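Lpg2148(MvcA) (Legionella pneumophila subsp. pneumophila str. Philadelphia 1, PDB 6K11) probably acts as a deamidase-related deubiquitinase that removes ubiquitin from the host enzyme UBE2N and so helps Legionella regulate that enzyme's activity. Local coordinates at residues A98-A101 and D102-L106; G289-N293 and T294-S298; A210-E213 and I214-F218; E345-E348 and F349-H353; K361-N364 and Y365-R368. All coordinates share one frame; numbering follows the deposited sequence.

Contact 1: residues A98-A101 and D102-L106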
# COMPACT_ATOMS: atom_id res chain seq x y z
N ALA A 98 7.33 12.81 -8.89
CA ALA A 98 7.08 13.48 -7.62
C ALA A 98 6.16 14.68 -7.85
O ALA A 98 6.32 15.43 -8.81
CB ALA A 98 8.40 13.91 -6.97
N LEU A 99 5.17 14.83 -6.97
CA LEU A 99 4.34 16.03 -6.98
C LEU A 99 5.20 17.23 -6.59
O LEU A 99 5.90 17.19 -5.58
CB LEU A 99 3.16 15.88 -6.02
CG LEU A 99 2.09 16.98 -6.04
CD1 LEU A 99 1.37 17.03 -7.39
CD2 LEU A 99 1.07 16.80 -4.89
N SER A 100 5.16 18.28 -7.41
CA SER A 100 5.89 19.50 -7.11
C SER A 100 5.40 20.10 -5.79
O SER A 100 4.35 19.75 -5.26
CB SER A 100 5.73 20.51 -8.25
OG SER A 100 4.62 21.35 -8.01
N ALA A 101 6.20 21.04 -5.27
CA ALA A 101 5.96 21.53 -3.91
C ALA A 101 4.60 22.20 -3.76
O ALA A 101 4.03 22.19 -2.66
CB ALA A 101 7.08 22.49 -3.50
N ASP A 102 4.07 22.78 -4.84
CA ASP A 102 2.73 23.36 -4.84
C ASP A 102 1.72 22.51 -5.60
O ASP A 102 0.55 22.91 -5.70
CB ASP A 102 2.76 24.76 -5.45
CG ASP A 102 3.54 25.75 -4.62
OD1 ASP A 102 3.37 25.75 -3.37
OD2 ASP A 102 4.33 26.53 -5.19
N GLY A 103 2.14 21.38 -6.16
CA GLY A 103 1.29 20.61 -7.03
C GLY A 103 1.19 21.13 -8.45
O GLY A 103 0.36 20.63 -9.22
N ASP A 104 2.02 22.11 -8.82
CA ASP A 104 1.87 22.78 -10.11
C ASP A 104 2.04 21.81 -11.27
O ASP A 104 1.34 21.93 -12.28
CB ASP A 104 2.88 23.92 -10.24
CG ASP A 104 2.70 24.98 -9.19
OD1 ASP A 104 1.60 25.57 -9.13
OD2 ASP A 104 3.66 25.23 -8.43
N ASN A 105 2.97 20.86 -11.15
CA ASN A 105 3.25 20.01 -12.30
C ASN A 105 2.03 19.16 -12.67
O ASN A 105 1.74 18.97 -13.85
CB ASN A 105 4.49 19.14 -12.05
CG ASN A 105 4.41 18.33 -10.77
OD1 ASN A 105 3.59 18.59 -9.89
ND2 ASN A 105 5.30 17.34 -10.66
N LEU A 106 1.30 18.68 -11.66
CA LEU A 106 0.05 17.96 -11.94
C LEU A 106 -1.06 18.92 -12.36
O LEU A 106 -1.83 18.62 -13.28
CB LEU A 106 -0.37 17.15 -10.71
CG LEU A 106 -1.70 16.39 -10.84
CD1 LEU A 106 -1.71 15.48 -12.07
CD2 LEU A 106 -1.99 15.59 -9.55
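With chi1 at 54°, the CG of Asn105 is placed between its own backbone N and carbonyl carbon, and the amide is folded back over the chain that leads into its helix, facing Ala98 and Ser100. Both ends of that amide are used. Asn105 ND2 donates a hydrogen bond to Ala98 O at 2.8 Å; the acceptor lies in the amide plane, and the donor lies in the plane of the carbonyl. OD1 takes Ser100 N at 3.0 Å in a fairly straight bond, although this N-H arrives from above the plane of the side-chain carbonyl. A weak bond from Leu106 N also ends on OD1.

Ser100 also begins a type I beta turn closed by Gly103 N on Ser100 O at 2.9 Å. Gly103 is the N-cap residue of helix 104-111, and its positive phi of 79° is one that favours glycine. Ser100 OG meets the N-H of Asp104, in the first turn, at 2.8 Å, a weak bond because it is strongly bent.

Leu99 CG is anti to the backbone N (chi1 -173°), which brings CD1 to 3.6 Å from Gly103 CA and 3.8 Å from Leu106 CB. Phe329 and Leu285 add to this apolar side. One primary amide thus ties the end of strand 97-98 to the first turn of the helix, and donating from ND2 while accepting at OD1 fixes which way round it lies.

Contact 2: residues G289-N293 and T294-S298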
# COMPACT_ATOMS: atom_id res chain seq x y z
N GLY A 289 2.76 16.40 1.57
CA GLY A 289 4.11 15.99 1.26
C GLY A 289 5.17 17.02 1.58
O GLY A 289 6.32 16.86 1.16
N LYS A 290 4.81 18.06 2.31
CA LYS A 290 5.69 19.20 2.53
C LYS A 290 5.72 19.57 4.01
O LYS A 290 6.76 20.00 4.53
CB LYS A 290 5.23 20.37 1.66
CG LYS A 290 5.70 21.75 2.06
CD LYS A 290 4.78 22.81 1.45
CE LYS A 290 3.60 23.13 2.38
NZ LYS A 290 2.85 24.38 1.99
N THR A 291 4.60 19.39 4.72
CA THR A 291 4.53 19.81 6.11
C THR A 291 5.53 19.04 6.98
O THR A 291 5.87 17.88 6.70
CB THR A 291 3.12 19.61 6.67
OG1 THR A 291 3.06 20.13 8.01
CG2 THR A 291 2.75 18.12 6.70
N THR A 292 5.99 19.70 8.04
CA THR A 292 6.76 19.07 9.10
C THR A 292 5.93 18.89 10.37
O THR A 292 6.45 18.39 11.37
CB THR A 292 8.00 19.91 9.43
OG1 THR A 292 7.59 21.17 9.99
CG2 THR A 292 8.81 20.17 8.20
N ASN A 293 4.66 19.29 10.34
CA ASN A 293 3.82 19.31 11.53
C ASN A 293 3.02 18.01 11.60
O ASN A 293 2.27 17.69 10.68
CB ASN A 293 2.88 20.51 11.50
CG ASN A 293 2.12 20.69 12.80
OD1 ASN A 293 0.95 20.31 12.91
ND2 ASN A 293 2.77 21.30 13.79
N THR A 294 3.20 17.26 12.69
CA THR A 294 2.48 16.00 12.85
C THR A 294 0.97 16.22 12.80
O THR A 294 0.25 15.49 12.10
CB THR A 294 2.88 15.33 14.16
OG1 THR A 294 4.26 14.96 14.08
CG2 THR A 294 2.03 14.09 14.41
N LYS A 295 0.46 17.21 13.53
CA LYS A 295 -0.99 17.43 13.57
C LYS A 295 -1.55 17.73 12.18
O LYS A 295 -2.59 17.17 11.78
CB LYS A 295 -1.31 18.56 14.55
CG LYS A 295 -2.80 18.89 14.63
CD LYS A 295 -3.63 17.69 15.03
CE LYS A 295 -5.04 18.11 15.43
NZ LYS A 295 -6.01 17.00 15.24
N GLU A 296 -0.88 18.60 11.42
CA GLU A 296 -1.37 18.97 10.09
C GLU A 296 -1.31 17.78 9.13
O GLU A 296 -2.24 17.56 8.34
CB GLU A 296 -0.56 20.14 9.54
CG GLU A 296 -0.99 20.64 8.15
CD GLU A 296 -0.10 21.77 7.65
OE1 GLU A 296 1.10 21.78 7.99
OE2 GLU A 296 -0.60 22.66 6.93
N ARG A 297 -0.20 17.03 9.16
CA ARG A 297 -0.07 15.84 8.33
C ARG A 297 -1.15 14.81 8.65
O ARG A 297 -1.80 14.27 7.75
CB ARG A 297 1.32 15.23 8.55
CG ARG A 297 1.73 14.19 7.55
CD ARG A 297 3.05 13.52 7.98
NE ARG A 297 4.20 14.42 7.83
CZ ARG A 297 5.03 14.76 8.82
NH1 ARG A 297 4.86 14.28 10.05
NH2 ARG A 297 6.05 15.57 8.56
N SER A 298 -1.35 14.55 9.95
CA SER A 298 -2.35 13.58 10.39
C SER A 298 -3.76 13.99 9.95
O SER A 298 -4.53 13.15 9.48
CB SER A 298 -2.28 13.43 11.91
OG SER A 298 -1.00 12.94 12.30
O HOH W 1 6.28 15.67 12.38
O HOH W 2 8.40 15.92 10.06
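An ST turn runs straight into an N-cap here, at the start of helix 294-305: Thr291 OG1 accepts from Asn293 N at 2.9 Å, and the same hydroxyl donates to Glu296 OE1 at 2.6 Å. The carboxylate oxygen is met on its anti side, somewhat out of plane. Glu296 can reach this far back because its chain is extended, with chi1 and chi2 both near 180°. Asn293 is the cap itself. Its OD1 receives Glu296 N at 2.9 Å, in the carbonyl plane and on a lone pair, while its backbone O takes Arg297 N at 3.0 Å as the first regular helical bond.

Arg297 bends at chi3 (-71°) and lays one face of its guanidinium over Asn293 O. NH2 donates to Thr291 O at 3.0 Å, approaching from above the plane of that carbonyl, and CB packs on Thr291 CG2 at 3.7 Å. Arg297 NH1 also donates to Lys321 O. One water joins NH1, Thr292 O and Thr294 OG1; a second accepts from NH2 at 2.8 Å and gives Thr292 O a weak bond. Toward helix 278-288, Glu296 touches Val287 and Arg297 touches Leu288.

Contact 3: residues A210-E213 and I214-F218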
# COMPACT_ATOMS: atom_id res chain seq x y z
N ALA A 210 31.88 5.74 19.73
CA ALA A 210 31.76 4.61 18.81
C ALA A 210 30.43 4.66 18.07
O ALA A 210 30.38 4.55 16.84
CB ALA A 210 31.92 3.29 19.58
N ILE A 211 29.32 4.85 18.80
CA ILE A 211 28.02 4.93 18.16
C ILE A 211 27.99 6.12 17.21
O ILE A 211 27.55 6.00 16.06
CB ILE A 211 26.90 5.03 19.22
CG1 ILE A 211 26.74 3.70 19.95
CG2 ILE A 211 25.58 5.45 18.60
CD1 ILE A 211 26.10 3.84 21.32
N SER A 212 28.49 7.27 17.65
CA SER A 212 28.50 8.45 16.78
C SER A 212 29.35 8.22 15.53
O SER A 212 29.02 8.75 14.46
CB SER A 212 29.01 9.67 17.55
OG SER A 212 28.95 10.81 16.70
N GLU A 213 30.43 7.44 15.63
CA GLU A 213 31.22 7.13 14.44
C GLU A 213 30.44 6.24 13.47
O GLU A 213 30.50 6.44 12.26
CB GLU A 213 32.54 6.48 14.83
CG GLU A 213 33.57 6.61 13.71
CD GLU A 213 34.85 5.81 13.94
OE1 GLU A 213 35.55 5.55 12.93
OE2 GLU A 213 35.14 5.43 15.10
N ILE A 214 29.71 5.25 14.00
CA ILE A 214 28.85 4.41 13.15
C ILE A 214 27.79 5.25 12.44
O ILE A 214 27.54 5.07 11.25
CB ILE A 214 28.22 3.28 13.99
CG1 ILE A 214 29.30 2.27 14.38
CG2 ILE A 214 27.10 2.59 13.21
CD1 ILE A 214 28.93 1.37 15.53
N VAL A 215 27.17 6.19 13.16
CA VAL A 215 26.17 7.07 12.54
C VAL A 215 26.80 7.89 11.42
O VAL A 215 26.20 8.07 10.35
CB VAL A 215 25.52 7.97 13.61
CG1 VAL A 215 24.74 9.10 12.96
CG2 VAL A 215 24.60 7.15 14.52
N ASP A 216 28.01 8.42 11.65
CA ASP A 216 28.70 9.19 10.61
C ASP A 216 28.96 8.32 9.38
O ASP A 216 28.70 8.75 8.25
CB ASP A 216 30.03 9.74 11.14
CG ASP A 216 29.86 10.85 12.17
OD1 ASP A 216 28.80 11.51 12.19
OD2 ASP A 216 30.82 11.07 12.95
N ILE A 217 29.50 7.12 9.60
CA ILE A 217 29.80 6.19 8.50
C ILE A 217 28.53 5.96 7.68
O ILE A 217 28.55 6.01 6.44
CB ILE A 217 30.37 4.87 9.06
CG1 ILE A 217 31.82 5.05 9.54
CG2 ILE A 217 30.29 3.73 8.05
CD1 ILE A 217 32.32 3.90 10.41
N PHE A 218 27.41 5.72 8.37
CA PHE A 218 26.13 5.49 7.70
C PHE A 218 25.66 6.71 6.94
O PHE A 218 25.28 6.62 5.77
CB PHE A 218 25.09 5.06 8.74
CG PHE A 218 23.79 4.60 8.15
CD1 PHE A 218 23.70 3.38 7.50
CD2 PHE A 218 22.65 5.38 8.26
CE1 PHE A 218 22.49 2.95 6.97
CE2 PHE A 218 21.44 4.95 7.73
CZ PHE A 218 21.37 3.74 7.09
O HOH W 3 27.13 11.48 14.45
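Asp216 leans back along the helix over Ser212, one turn earlier. Its CB lies 3.5 Å from Glu213 O and slightly farther from Ser212 O. At chi1 -70° CG is beside the backbone N, and this carbon rests 3.2 Å from Ser212 O. The two carboxylate oxygens then part company. OD2 stands 3.3 Å from Ser212 O, two acceptors side by side with no bond between them. OD1 accepts from a water at 2.8 Å. That water is also hydrogen-bonded to Ser212 OG at 3.0 Å, so the hydroxyl and the carboxylate, whose own nearest atoms are OG and OD2 at 4.2 Å, are joined through a solvent molecule instead of directly. Asp216 N meanwhile donates to Ser212 O, the carbonyl its carboxylate overhangs.

The isoleucines on the other flank follow a similar course. Ile214 CG1 comes to 3.5 Å from Ala210 O, and Ile217 CG1 to 3.3 Å from Glu213 O, each branch lying against the carbonyl of the preceding turn. Glu213 is extended beyond CG, and its OE1 forms a salt bridge with Lys178.

Several neighbours pack on this helix. Ala210 and Ile214 pack on Leu182 of helix 176-185, Ser212 and Val215 touch Leu200, and Phe218 meets Phe162 edge-to-face. With four consecutive i to i+4 backbone bonds from Ile214 through Ile217, this is regular alpha helix, an amphipathic one of the MvcA insertion domain, its water-bridged Ser-Asp pair set apart from the side that Ile214 and Phe218 give to the domain's strand 152-155.

Contact 4: residues E345-E348 and F349-H353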
# COMPACT_ATOMS: atom_id res chain seq x y z
N GLU A 345 -18.25 -7.10 -19.21
CA GLU A 345 -17.80 -8.48 -19.13
C GLU A 345 -17.69 -8.96 -17.69
O GLU A 345 -17.97 -10.12 -17.39
CB GLU A 345 -16.46 -8.65 -19.84
CG GLU A 345 -16.59 -8.67 -21.36
CD GLU A 345 -15.28 -8.45 -22.08
OE1 GLU A 345 -14.24 -8.22 -21.40
OE2 GLU A 345 -15.29 -8.48 -23.32
N THR A 346 -17.31 -8.07 -16.77
CA THR A 346 -17.34 -8.44 -15.35
C THR A 346 -18.77 -8.68 -14.89
O THR A 346 -19.04 -9.63 -14.15
CB THR A 346 -16.66 -7.34 -14.55
OG1 THR A 346 -15.33 -7.20 -15.04
CG2 THR A 346 -16.64 -7.68 -13.06
N GLN A 347 -19.72 -7.83 -15.34
CA GLN A 347 -21.12 -8.01 -14.98
C GLN A 347 -21.65 -9.35 -15.47
O GLN A 347 -22.45 -10.00 -14.78
CB GLN A 347 -21.96 -6.85 -15.54
CG GLN A 347 -23.45 -6.93 -15.19
CD GLN A 347 -23.71 -6.64 -13.70
OE1 GLN A 347 -23.45 -5.54 -13.22
NE2 GLN A 347 -24.21 -7.64 -12.98
N GLU A 348 -21.25 -9.77 -16.68
CA GLU A 348 -21.67 -11.07 -17.21
C GLU A 348 -21.12 -12.22 -16.37
O GLU A 348 -21.82 -13.23 -16.14
CB GLU A 348 -21.23 -11.19 -18.68
CG GLU A 348 -21.90 -10.15 -19.60
CD GLU A 348 -21.37 -10.15 -21.05
OE1 GLU A 348 -20.84 -11.19 -21.51
OE2 GLU A 348 -21.50 -9.11 -21.73
N PHE A 349 -19.87 -12.10 -15.92
CA PHE A 349 -19.31 -13.10 -15.00
C PHE A 349 -20.12 -13.16 -13.70
O PHE A 349 -20.45 -14.25 -13.22
CB PHE A 349 -17.85 -12.75 -14.72
CG PHE A 349 -17.26 -13.41 -13.49
CD1 PHE A 349 -16.85 -14.74 -13.52
CD2 PHE A 349 -17.06 -12.68 -12.31
CE1 PHE A 349 -16.29 -15.34 -12.40
CE2 PHE A 349 -16.49 -13.27 -11.20
CZ PHE A 349 -16.10 -14.60 -11.24
N ILE A 350 -20.48 -12.00 -13.15
CA ILE A 350 -21.29 -11.96 -11.93
C ILE A 350 -22.67 -12.55 -12.17
O ILE A 350 -23.18 -13.32 -11.35
CB ILE A 350 -21.39 -10.50 -11.41
CG1 ILE A 350 -20.05 -10.07 -10.81
CG2 ILE A 350 -22.55 -10.35 -10.42
CD1 ILE A 350 -19.80 -8.54 -10.87
N ASP A 351 -23.29 -12.21 -13.31
CA ASP A 351 -24.66 -12.65 -13.62
C ASP A 351 -24.76 -14.18 -13.64
O ASP A 351 -25.84 -14.72 -13.39
CB ASP A 351 -25.13 -12.13 -14.99
CG ASP A 351 -25.41 -10.63 -15.01
OD1 ASP A 351 -25.66 -10.01 -13.96
OD2 ASP A 351 -25.37 -10.07 -16.14
N THR A 352 -23.67 -14.88 -13.94
CA THR A 352 -23.73 -16.33 -14.00
C THR A 352 -23.79 -16.98 -12.62
O THR A 352 -24.08 -18.17 -12.53
CB THR A 352 -22.54 -16.94 -14.78
OG1 THR A 352 -21.30 -16.77 -14.05
CG2 THR A 352 -22.41 -16.33 -16.18
N HIS A 353 -23.52 -16.23 -11.54
CA HIS A 353 -23.56 -16.83 -10.20
C HIS A 353 -25.00 -16.92 -9.72
O HIS A 353 -25.75 -15.94 -9.81
CB HIS A 353 -22.72 -16.01 -9.22
CG HIS A 353 -21.25 -16.10 -9.48
ND1 HIS A 353 -20.63 -15.46 -10.53
CD2 HIS A 353 -20.27 -16.76 -8.81
CE1 HIS A 353 -19.34 -15.73 -10.51
NE2 HIS A 353 -19.09 -16.51 -9.48
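Gln347 crosses over Asp351 one turn on. Its CG starts anti to the backbone N (chi1 -179°) and the chain then bends at chi2 (71°), swinging the amide forward along the helix until NE2 donates to Asp351 OD1 at 2.9 Å. The donor comes in from above the carboxylate plane, and the two flat groups are 29° apart. The same NE2 is also bonded to Tyr19 OH.

Beside this pair, Thr346 CG2 touches Ile350 CD1 at 3.9 Å, and the isoleucine branch lies over Thr346 O. Phe349 CB sits 3.4 Å from that same carbonyl, which also lies near the edge of the ring.

Two side chains close on Phe349 O. Thr352 OG1 donates to it at 2.8 Å and His353 ND1 at 3.0 Å, from opposite faces of the carbonyl plane. The imidazole also puts CE1 over one face of the Phe349 ring, 3.5 Å above its plane and toward the rim.

Among the neighbouring helices, Met15 of helix 4-19 packs against Thr346, Gln347 and Ile350. Phe349 meets Tyr365, and His353 meets Asn364 and Arg368, all three on helix 358-381.

Contact 5: residues K361-N364 and Y365-R368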
# COMPACT_ATOMS: atom_id res chain seq x y z
N LYS A 361 -25.46 -13.45 -4.47
CA LYS A 361 -24.39 -13.89 -5.36
C LYS A 361 -23.03 -13.81 -4.68
O LYS A 361 -22.17 -14.68 -4.89
CB LYS A 361 -24.39 -13.04 -6.64
CG LYS A 361 -25.69 -13.09 -7.45
CD LYS A 361 -25.47 -12.45 -8.84
CE LYS A 361 -26.78 -12.32 -9.63
NZ LYS A 361 -27.37 -13.64 -9.96
N VAL A 362 -22.81 -12.78 -3.85
CA VAL A 362 -21.54 -12.70 -3.11
C VAL A 362 -21.39 -13.89 -2.18
O VAL A 362 -20.31 -14.49 -2.09
CB VAL A 362 -21.44 -11.35 -2.36
CG1 VAL A 362 -20.22 -11.34 -1.42
CG2 VAL A 362 -21.33 -10.18 -3.37
N GLU A 363 -22.48 -14.29 -1.50
CA GLU A 363 -22.43 -15.47 -0.63
C GLU A 363 -22.18 -16.75 -1.43
O GLU A 363 -21.48 -17.65 -0.96
CB GLU A 363 -23.72 -15.62 0.17
CG GLU A 363 -23.91 -14.58 1.30
CD GLU A 363 -22.71 -14.51 2.23
OE1 GLU A 363 -22.40 -15.53 2.90
OE2 GLU A 363 -22.05 -13.45 2.26
N ASN A 364 -22.77 -16.87 -2.62
CA ASN A 364 -22.47 -18.02 -3.48
C ASN A 364 -20.99 -18.07 -3.81
O ASN A 364 -20.36 -19.14 -3.75
CB ASN A 364 -23.31 -17.94 -4.75
CG ASN A 364 -22.94 -19.02 -5.78
OD1 ASN A 364 -22.23 -18.75 -6.77
ND2 ASN A 364 -23.42 -20.25 -5.55
N TYR A 365 -20.41 -16.92 -4.16
CA TYR A 365 -18.99 -16.84 -4.49
C TYR A 365 -18.12 -17.23 -3.30
O TYR A 365 -17.16 -18.00 -3.43
CB TYR A 365 -18.67 -15.43 -4.96
CG TYR A 365 -17.26 -15.21 -5.45
CD1 TYR A 365 -16.90 -15.53 -6.77
CD2 TYR A 365 -16.30 -14.65 -4.62
CE1 TYR A 365 -15.61 -15.32 -7.21
CE2 TYR A 365 -15.01 -14.43 -5.06
CZ TYR A 365 -14.67 -14.77 -6.36
OH TYR A 365 -13.38 -14.55 -6.77
N ARG A 366 -18.41 -16.66 -2.12
CA ARG A 366 -17.67 -16.99 -0.91
C ARG A 366 -17.77 -18.48 -0.59
O ARG A 366 -16.77 -19.10 -0.20
CB ARG A 366 -18.19 -16.19 0.28
CG ARG A 366 -17.81 -14.74 0.32
CD ARG A 366 -18.72 -14.03 1.32
NE ARG A 366 -18.18 -12.72 1.66
CZ ARG A 366 -18.79 -11.83 2.44
NH1 ARG A 366 -19.99 -12.09 2.97
NH2 ARG A 366 -18.19 -10.68 2.69
N ASN A 367 -18.97 -19.05 -0.70
CA ASN A 367 -19.15 -20.45 -0.32
C ASN A 367 -18.39 -21.37 -1.28
O ASN A 367 -17.81 -22.38 -0.85
CB ASN A 367 -20.64 -20.81 -0.28
CG ASN A 367 -21.39 -20.07 0.85
OD1 ASN A 367 -20.77 -19.47 1.72
ND2 ASN A 367 -22.71 -20.13 0.83
N ARG A 368 -18.35 -21.03 -2.57
CA ARG A 368 -17.63 -21.85 -3.53
C ARG A 368 -16.12 -21.71 -3.36
O ARG A 368 -15.40 -22.69 -3.56
CB ARG A 368 -18.05 -21.50 -4.96
CG ARG A 368 -19.50 -21.88 -5.28
CD ARG A 368 -20.08 -21.10 -6.47
NE ARG A 368 -19.30 -21.27 -7.69
CZ ARG A 368 -19.67 -20.77 -8.87
NH1 ARG A 368 -20.80 -20.07 -8.97
NH2 ARG A 368 -18.91 -20.96 -9.94
O HOH W 4 -20.65 -17.27 3.44
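Both segments are alpha-helical, a single unbroken run within helix 358-381, and the backbone bonds step regularly from Tyr365 N on Lys361 O (2.9 Å) to Arg368 N on Asn364 O (3.0 Å). Three side-chain links run along this frame at spacings of three and four residues.

Glu363 and Arg366 form a salt bridge, with NH1 at 2.6 Å from OE2. The glutamate curls to make it: chi2 is -52°, so the carboxylate folds round, while the arginine stays extended from CG to NE. NH1 meets OE2 nearly in line with its C-O bond, and the two planes stand 78° apart, so a single oxygen faces a single nitrogen. Val362 CG1 covers one face of the same guanidinium, 3.9 Å above it and toward the rim. The other carboxylate oxygen, OE1, accepts from a water at 2.5 Å; this water also donates to Asn367 OD1 at 2.8 Å.

One residue on from Glu363, Asn364 OD1 receives Arg368 NH1 at 2.9 Å, in the carbonyl plane and on a lone pair, in a reasonably straight bond. The bend at chi3 of Arg368 (58°) brings NH1 back to it and leaves CD 3.2 Å from OD1.

Tyr365 points into the protein, its OH bonded to Val26 O and its side chain against Ala28 and Leu31 of helix 28-39. Lys361 packs on Ile350 of helix 336-351 and bonds Gly355 O through NZ, whereas Val362 reaches Met22 in the loop between helices 4-19 and 28-39.

How the contacts relate
Along the chain the order is contact 1, contact 3, contact 2, contact 4, contact 5. Contact 1 follows edge strand 97-98 of the five-stranded antiparallel sheet. Contacts 1 and 2 both lead into helices, 104-111 and 294-305; their centres are about 17 Å apart and they touch where Ala101 O packs near Lys290 CD. Contacts 4 and 5 lie about 13 Å apart on successive helices, 336-351 and 358-381, joined by His353 O with Lys361 NZ in a probable hydrogen bond at 2.8 Å. Contact 3 stands apart in the insertion domain, its centre about 60 Å from that of contact 4. The five therefore sample an elongated molecule, from insertion domain to C-terminal helices.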